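Local coordinates for protein AP endonuclease, family 2 (Brucella melitensis biovar Abortus, PDB 3NGF) that probably interconverts hydroxypyruvate and its isomer as a manganese-binding enzyme of the xylose isomerase-like TIM-barrel family, at residues Gln89-Asn94 with Arg134-Lys139; Asn68-Asp73 with Asp96-Tyr101. All coordinates share one frame; numbering follows the deposited sequence. Where two conformers were deposited one is given.

How the contacts relate
Both contacts use helix 88-104, the helix that follows the third barrel strand, and the centres of the two contacts lie about 10 Å apart. Contact 1 joins it to helix 122-140 on the outer layer of the barrel, where an inclined overlap of the Arg92 side chain on the Tyr135 ring sits beside a buried Phe91-Ala136 touch. Contact 2 joins it to the loop leaving strand 63-68 and is purely apolar; Met69 and Ala98 are buried, while Ile97 is exposed. The larger interface is contact 1, at 227 against 142 Å². The two meet where Met69 SD lies 4.1 Å from Phe91 CZ and Met69 CE 4.2 Å from Ala136 CB.

Contact 1: Gln89-Asn94 with Arg134-Lys139; sequences QEFRDN and RYAADK
Arg92 lays its side chain over one face of the Tyr135 ring, and this overlap makes up most of the contact. CG of Arg92 stands 3.6 Å from the centroid of the Tyr135 ring and only 11° off the ring normal, the geometry of a CH-pi interaction. Further out, the guanidinium passes over the CD1 side of the ring: NH1 of Arg92 comes within 3.3 Å of CD1 of Tyr135, and the two planes are 31° apart, so the group is inclined to the ring instead of stacked flat on it. The aliphatic chain of Arg92 is extended from CG to NE, which carries the charged end across the ring. On the tyrosine side, CG of Tyr135 lies anti to the backbone N (chi1 176°), directing the ring at helix 88-104. The opposite face of that ring is covered by Lys139 CG, one helical turn further on, offset toward the rim.

Deeper in, CE2 of Phe91 meets CB of Ala136 at 4.2 Å, with the methyl near the plane of the phenyl ring, at its edge. The nearest CA atoms, those of Arg92 and Tyr135, are 7.3 Å apart, and the two helices are neighbours in the outer layer of the TIM barrel, linked in sequence through strand 109-111. Beyond the pair, Arg134 bonds to the carbonyls of Arg174 and Val175, tying helix 122-140 to the end of the next helix.

With no hydrogen bond crossing between the segments, nothing directional fixes the pair beyond shape and the CH-pi contact; the arginine's charge over the ring face may add a modest attraction.

Contact 2: Asn68-Asp73 with Asp96-Tyr101; sequences NMPPGD and DIALHY
Met69 and Pro70 both rest against the methyl of Ala98, the residue whose CA comes nearest the loop, 5.3 Å from that of Met69. The Ala98 CB is met by CG of Met69 at 3.8 Å and by CD of Pro70 at 4.1 Å. The same proline ring reaches along the helix to Ile97, its CG lying 4.2 Å from CG2 of the isoleucine. CG2 is anti to the backbone N of Ile97, which sets it toward the proline.

Asn68-Asp73 opens the loop after the third strand of the TIM barrel, and Asp96-Tyr101 belongs to the helix that follows, so the contact lies within a single beta-alpha unit: the chain leaves the barrel strand and is packed against its own succeeding helix. The Met69 side chain is about 11 Å from that of Glu150, a manganese ligand, which puts the loop near the metal site without making it part of the coordination shell.

Met69 runs extended beyond CG (chi2 -171°), carrying its sulfur and terminal methyl past Ala98 in between helices 88-104 and 122-140, where Val95 and Leu140 touch the side chain. Tyr46 reaches both sides of the junction, packing on Pro70 and Ala98 while its hydroxyl is hydrogen-bonded to the carbonyl of Asn68. Backbone bonding between Met69 and His111 ties the start of the loop to the adjacent strand 109-111.

Contact 1: Gln89-Asn94 with Arg134-Lys139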
loop_
_atom_site.group_PDB
_atom_site.type_symbol
_atom_site.label_atom_id
_atom_site.label_comp_id
_atom_site.label_asym_id
_atom_site.label_seq_id
_atom_site.Cartn_x
_atom_site.Cartn_y
_atom_site.Cartn_z
ATOM N N GLN A 89 -4.995 -19.630 10.873
ATOM C CA GLN A 89 -5.167 -20.538 9.731
ATOM C C GLN A 89 -5.835 -19.771 8.597
ATOM O O GLN A 89 -5.446 -19.899 7.438
ATOM C CB GLN A 89 -5.990 -21.767 10.086
ATOM C CG GLN A 89 -6.049 -22.772 8.971
ATOM C CD GLN A 89 -4.722 -23.460 8.709
ATOM O OE1 GLN A 89 -4.243 -24.218 9.545
ATOM N NE2 GLN A 89 -4.137 -23.219 7.529
ATOM N N GLU A 90 -6.820 -18.955 8.946
ATOM C CA GLU A 90 -7.461 -18.062 7.981
ATOM C C GLU A 90 -6.452 -17.135 7.291
ATOM O O GLU A 90 -6.407 -17.034 6.059
ATOM C CB GLU A 90 -8.530 -17.228 8.686
ATOM C CG GLU A 90 -9.361 -16.378 7.750
ATOM C CD GLU A 90 -10.344 -15.485 8.498
ATOM O OE1 GLU A 90 -10.522 -15.683 9.741
ATOM O OE2 GLU A 90 -10.954 -14.615 7.828
ATOM N N PHE A 91 -5.615 -16.476 8.083
ATOM C CA PHE A 91 -4.567 -15.643 7.521
ATOM C C PHE A 91 -3.639 -16.431 6.569
ATOM O O PHE A 91 -3.329 -15.955 5.455
ATOM C CB PHE A 91 -3.742 -14.956 8.614
ATOM C CG PHE A 91 -2.663 -14.069 8.049
ATOM C CD1 PHE A 91 -2.938 -12.747 7.699
ATOM C CD2 PHE A 91 -1.396 -14.581 7.804
ATOM C CE1 PHE A 91 -1.934 -11.938 7.119
ATOM C CE2 PHE A 91 -0.406 -13.814 7.245
ATOM C CZ PHE A 91 -0.680 -12.479 6.888
ATOM N N ARG A 92 -3.218 -17.613 7.002
ATOM C CA ARG A 92 -2.346 -18.492 6.210
ATOM C C ARG A 92 -2.983 -18.924 4.894
ATOM O O ARG A 92 -2.341 -18.866 3.824
ATOM C CB ARG A 92 -1.925 -19.718 7.013
ATOM C CG ARG A 92 -1.006 -19.349 8.186
ATOM C CD ARG A 92 -0.703 -20.541 9.140
ATOM N NE ARG A 92 0.337 -20.116 10.067
ATOM C CZ ARG A 92 1.468 -20.750 10.331
ATOM N NH1 ARG A 92 1.731 -21.956 9.818
ATOM N NH2 ARG A 92 2.337 -20.176 11.156
ATOM N N ASP A 93 -4.247 -19.299 4.957
ATOM C CA ASP A 93 -4.978 -19.641 3.747
ATOM C C ASP A 93 -5.092 -18.436 2.803
ATOM O O ASP A 93 -5.004 -18.578 1.589
ATOM C CB ASP A 93 -6.360 -20.195 4.080
ATOM C CG ASP A 93 -6.299 -21.525 4.781
ATOM O OD1 ASP A 93 -5.244 -22.205 4.733
ATOM O OD2 ASP A 93 -7.327 -21.891 5.367
ATOM N N ASN A 94 -5.243 -17.247 3.369
ATOM C CA ASN A 94 -5.329 -16.009 2.566
ATOM C C ASN A 94 -4.001 -15.645 1.906
ATOM O O ASN A 94 -3.959 -15.007 0.835
ATOM C CB ASN A 94 -5.842 -14.870 3.449
ATOM C CG ASN A 94 -7.355 -14.950 3.699
ATOM O OD1 ASN A 94 -8.085 -15.640 2.985
ATOM N ND2 ASN A 94 -7.834 -14.182 4.686
ATOM N N ARG A 134 5.854 -13.568 9.859
ATOM C CA ARG A 134 6.910 -14.553 9.585
ATOM C C ARG A 134 6.463 -15.633 8.601
ATOM O O ARG A 134 7.241 -16.007 7.691
ATOM C CB ARG A 134 7.401 -15.209 10.870
ATOM C CG ARG A 134 8.292 -14.330 11.688
ATOM C CD ARG A 134 8.691 -14.983 13.010
ATOM N NE ARG A 134 9.553 -14.086 13.780
ATOM C CZ ARG A 134 9.907 -14.266 15.049
ATOM N NH1 ARG A 134 9.458 -15.317 15.754
ATOM N NH2 ARG A 134 10.695 -13.383 15.633
ATOM N N TYR A 135 5.236 -16.141 8.779
ATOM C CA TYR A 135 4.683 -17.155 7.869
ATOM C C TYR A 135 4.609 -16.571 6.458
ATOM O O TYR A 135 5.061 -17.180 5.496
ATOM C CB TYR A 135 3.295 -17.625 8.293
ATOM C CG TYR A 135 2.684 -18.604 7.310
ATOM C CD1 TYR A 135 2.950 -19.982 7.404
ATOM C CD2 TYR A 135 1.872 -18.163 6.273
ATOM C CE1 TYR A 135 2.409 -20.870 6.499
ATOM C CE2 TYR A 135 1.339 -19.036 5.372
ATOM C CZ TYR A 135 1.611 -20.394 5.473
ATOM O OH TYR A 135 1.064 -21.249 4.547
ATOM N N ALA A 136 4.070 -15.363 6.334
ATOM C CA ALA A 136 3.927 -14.756 5.017
ATOM C C ALA A 136 5.301 -14.554 4.360
ATOM O O ALA A 136 5.470 -14.801 3.174
ATOM C CB ALA A 136 3.180 -13.402 5.140
ATOM N N ALA A 137 6.262 -14.073 5.148
ATOM C CA ALA A 137 7.616 -13.823 4.666
ATOM C C ALA A 137 8.184 -15.111 4.137
ATOM O O ALA A 137 8.771 -15.134 3.076
ATOM C CB ALA A 137 8.509 -13.248 5.793
ATOM N N ASP A 138 7.986 -16.194 4.880
ATOM C CA ASP A 138 8.599 -17.484 4.516
ATOM C C ASP A 138 7.997 -18.074 3.248
ATOM O O ASP A 138 8.705 -18.729 2.451
ATOM C CB ASP A 138 8.476 -18.460 5.680
ATOM C CG ASP A 138 9.375 -18.102 6.881
ATOM O OD1 ASP A 138 10.307 -17.273 6.772
ATOM O OD2 ASP A 138 9.145 -18.699 7.950
ATOM N N LYS A 139 6.693 -17.877 3.081
ATOM C CA LYS A 139 5.966 -18.383 1.912
ATOM C C LYS A 139 6.277 -17.552 0.682
ATOM O O LYS A 139 6.331 -18.086 -0.428
ATOM C CB LYS A 139 4.458 -18.369 2.176
ATOM C CG LYS A 139 3.974 -19.556 3.000
ATOM C CD LYS A 139 4.041 -20.879 2.196
ATOM C CE LYS A 139 3.107 -20.827 0.944
ATOM N NZ LYS A 139 3.125 -22.031 0.050
#

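Contact 2: Asn68-Asp73 with Asp96-Tyr101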
loop_
_atom_site.group_PDB
_atom_site.type_symbol
_atom_site.label_atom_id
_atom_site.label_comp_id
_atom_site.label_asym_id
_atom_site.label_seq_id
_atom_site.Cartn_x
_atom_site.Cartn_y
_atom_site.Cartn_z
ATOM N N ASN A 68 -3.356 -5.691 -1.789
ATOM C CA ASN A 68 -3.501 -6.207 -0.421
ATOM C C ASN A 68 -3.883 -7.664 -0.409
ATOM O O ASN A 68 -4.605 -8.147 -1.289
ATOM C CB ASN A 68 -4.580 -5.450 0.343
ATOM C CG ASN A 68 -4.295 -3.992 0.506
ATOM O OD1 ASN A 68 -3.282 -3.484 0.051
ATOM N ND2 ASN A 68 -5.222 -3.283 1.180
ATOM N N MET A 69 -3.457 -8.364 0.637
ATOM C CA MET A 69 -3.981 -9.693 0.914
ATOM C C MET A 69 -5.479 -9.608 1.302
ATOM O O MET A 69 -5.961 -8.538 1.688
ATOM C CB MET A 69 -3.160 -10.346 2.029
ATOM C CG MET A 69 -1.669 -10.442 1.721
ATOM S SD MET A 69 -0.829 -11.434 2.940
ATOM C CE MET A 69 0.800 -11.629 2.189
ATOM N N PRO A 70 -6.217 -10.726 1.212
ATOM C CA PRO A 70 -7.646 -10.680 1.568
ATOM C C PRO A 70 -7.835 -10.099 2.984
ATOM O O PRO A 70 -7.069 -10.438 3.904
ATOM C CB PRO A 70 -8.072 -12.144 1.493
ATOM C CG PRO A 70 -7.130 -12.769 0.530
ATOM C CD PRO A 70 -5.824 -12.040 0.672
ATOM N N PRO A 71 -8.825 -9.223 3.165
ATOM C CA PRO A 71 -8.995 -8.509 4.439
ATOM C C PRO A 71 -9.950 -9.146 5.463
ATOM O O PRO A 71 -10.101 -8.618 6.571
ATOM C CB PRO A 71 -9.594 -7.203 3.969
ATOM C CG PRO A 71 -10.470 -7.613 2.871
ATOM C CD PRO A 71 -9.759 -8.716 2.151
ATOM N N GLY A 72 -10.579 -10.257 5.095
ATOM C CA GLY A 72 -11.708 -10.807 5.864
ATOM C C GLY A 72 -13.022 -10.247 5.338
ATOM O O GLY A 72 -13.129 -9.932 4.162
ATOM N N ASP A 73 -14.010 -10.109 6.210
ATOM C CA ASP A 73 -15.346 -9.645 5.823
ATOM C C ASP A 73 -15.405 -8.110 5.841
ATOM O O ASP A 73 -15.776 -7.519 6.847
ATOM C CB ASP A 73 -16.382 -10.232 6.791
ATOM C CG ASP A 73 -17.819 -10.029 6.345
ATOM O OD1 ASP A 73 -18.089 -9.285 5.370
ATOM O OD2 ASP A 73 -18.698 -10.640 7.006
ATOM N N ASP A 96 -2.019 -17.879 0.529
ATOM C CA ASP A 96 -2.045 -18.703 -0.685
ATOM C C ASP A 96 -2.793 -18.001 -1.813
ATOM O O ASP A 96 -2.335 -17.979 -2.960
ATOM C CB ASP A 96 -2.700 -20.065 -0.414
ATOM C CG ASP A 96 -1.848 -20.965 0.469
ATOM O OD1 ASP A 96 -0.613 -20.911 0.359
ATOM O OD2 ASP A 96 -2.415 -21.737 1.277
ATOM N N ILE A 97 -3.943 -17.433 -1.466
ATOM C CA ILE A 97 -4.807 -16.747 -2.397
ATOM C C ILE A 97 -4.096 -15.510 -2.938
ATOM O O ILE A 97 -4.035 -15.308 -4.150
ATOM C CB ILE A 97 -6.139 -16.327 -1.723
ATOM C CG1 ILE A 97 -6.976 -17.561 -1.341
ATOM C CG2 ILE A 97 -6.968 -15.438 -2.664
ATOM C CD1 ILE A 97 -8.271 -17.208 -0.597
ATOM N N ALA A 98 -3.523 -14.708 -2.032
ATOM C CA ALA A 98 -2.721 -13.535 -2.442
ATOM C C ALA A 98 -1.531 -13.900 -3.359
ATOM O O ALA A 98 -1.288 -13.215 -4.352
ATOM C CB ALA A 98 -2.232 -12.779 -1.204
ATOM N N LEU A 99 -0.838 -14.987 -3.032
ATOM C CA LEU A 99 0.311 -15.493 -3.807
ATOM C C LEU A 99 -0.114 -15.888 -5.218
ATOM O O LEU A 99 0.577 -15.526 -6.186
ATOM C CB LEU A 99 1.019 -16.658 -3.077
ATOM C CG LEU A 99 2.268 -17.285 -3.715
ATOM C CD1 LEU A 99 3.328 -16.225 -4.049
ATOM C CD2 LEU A 99 2.866 -18.408 -2.823
ATOM N N HIS A 100 -1.237 -16.596 -5.345
ATOM C CA HIS A 100 -1.792 -16.952 -6.666
ATOM C C HIS A 100 -1.945 -15.729 -7.557
ATOM O O HIS A 100 -1.475 -15.721 -8.694
ATOM C CB HIS A 100 -3.144 -17.685 -6.552
ATOM C CG HIS A 100 -3.873 -17.802 -7.853
ATOM N ND1 HIS A 100 -3.464 -18.652 -8.864
ATOM C CD2 HIS A 100 -4.967 -17.152 -8.328
ATOM C CE1 HIS A 100 -4.279 -18.522 -9.898
ATOM N NE2 HIS A 100 -5.205 -17.629 -9.598
ATOM N N TYR A 101 -2.560 -14.670 -7.015
ATOM C CA TYR A 101 -2.698 -13.437 -7.763
ATOM C C TYR A 101 -1.369 -12.726 -7.996
ATOM O O TYR A 101 -1.124 -12.206 -9.090
ATOM C CB TYR A 101 -3.681 -12.483 -7.057
ATOM C CG TYR A 101 -5.122 -12.791 -7.313
ATOM C CD1 TYR A 101 -5.761 -13.846 -6.654
ATOM C CD2 TYR A 101 -5.873 -12.022 -8.195
ATOM C CE1 TYR A 101 -7.083 -14.131 -6.881
ATOM C CE2 TYR A 101 -7.199 -12.294 -8.422
ATOM C CZ TYR A 101 -7.805 -13.350 -7.770
ATOM O OH TYR A 101 -9.126 -13.624 -8.011
#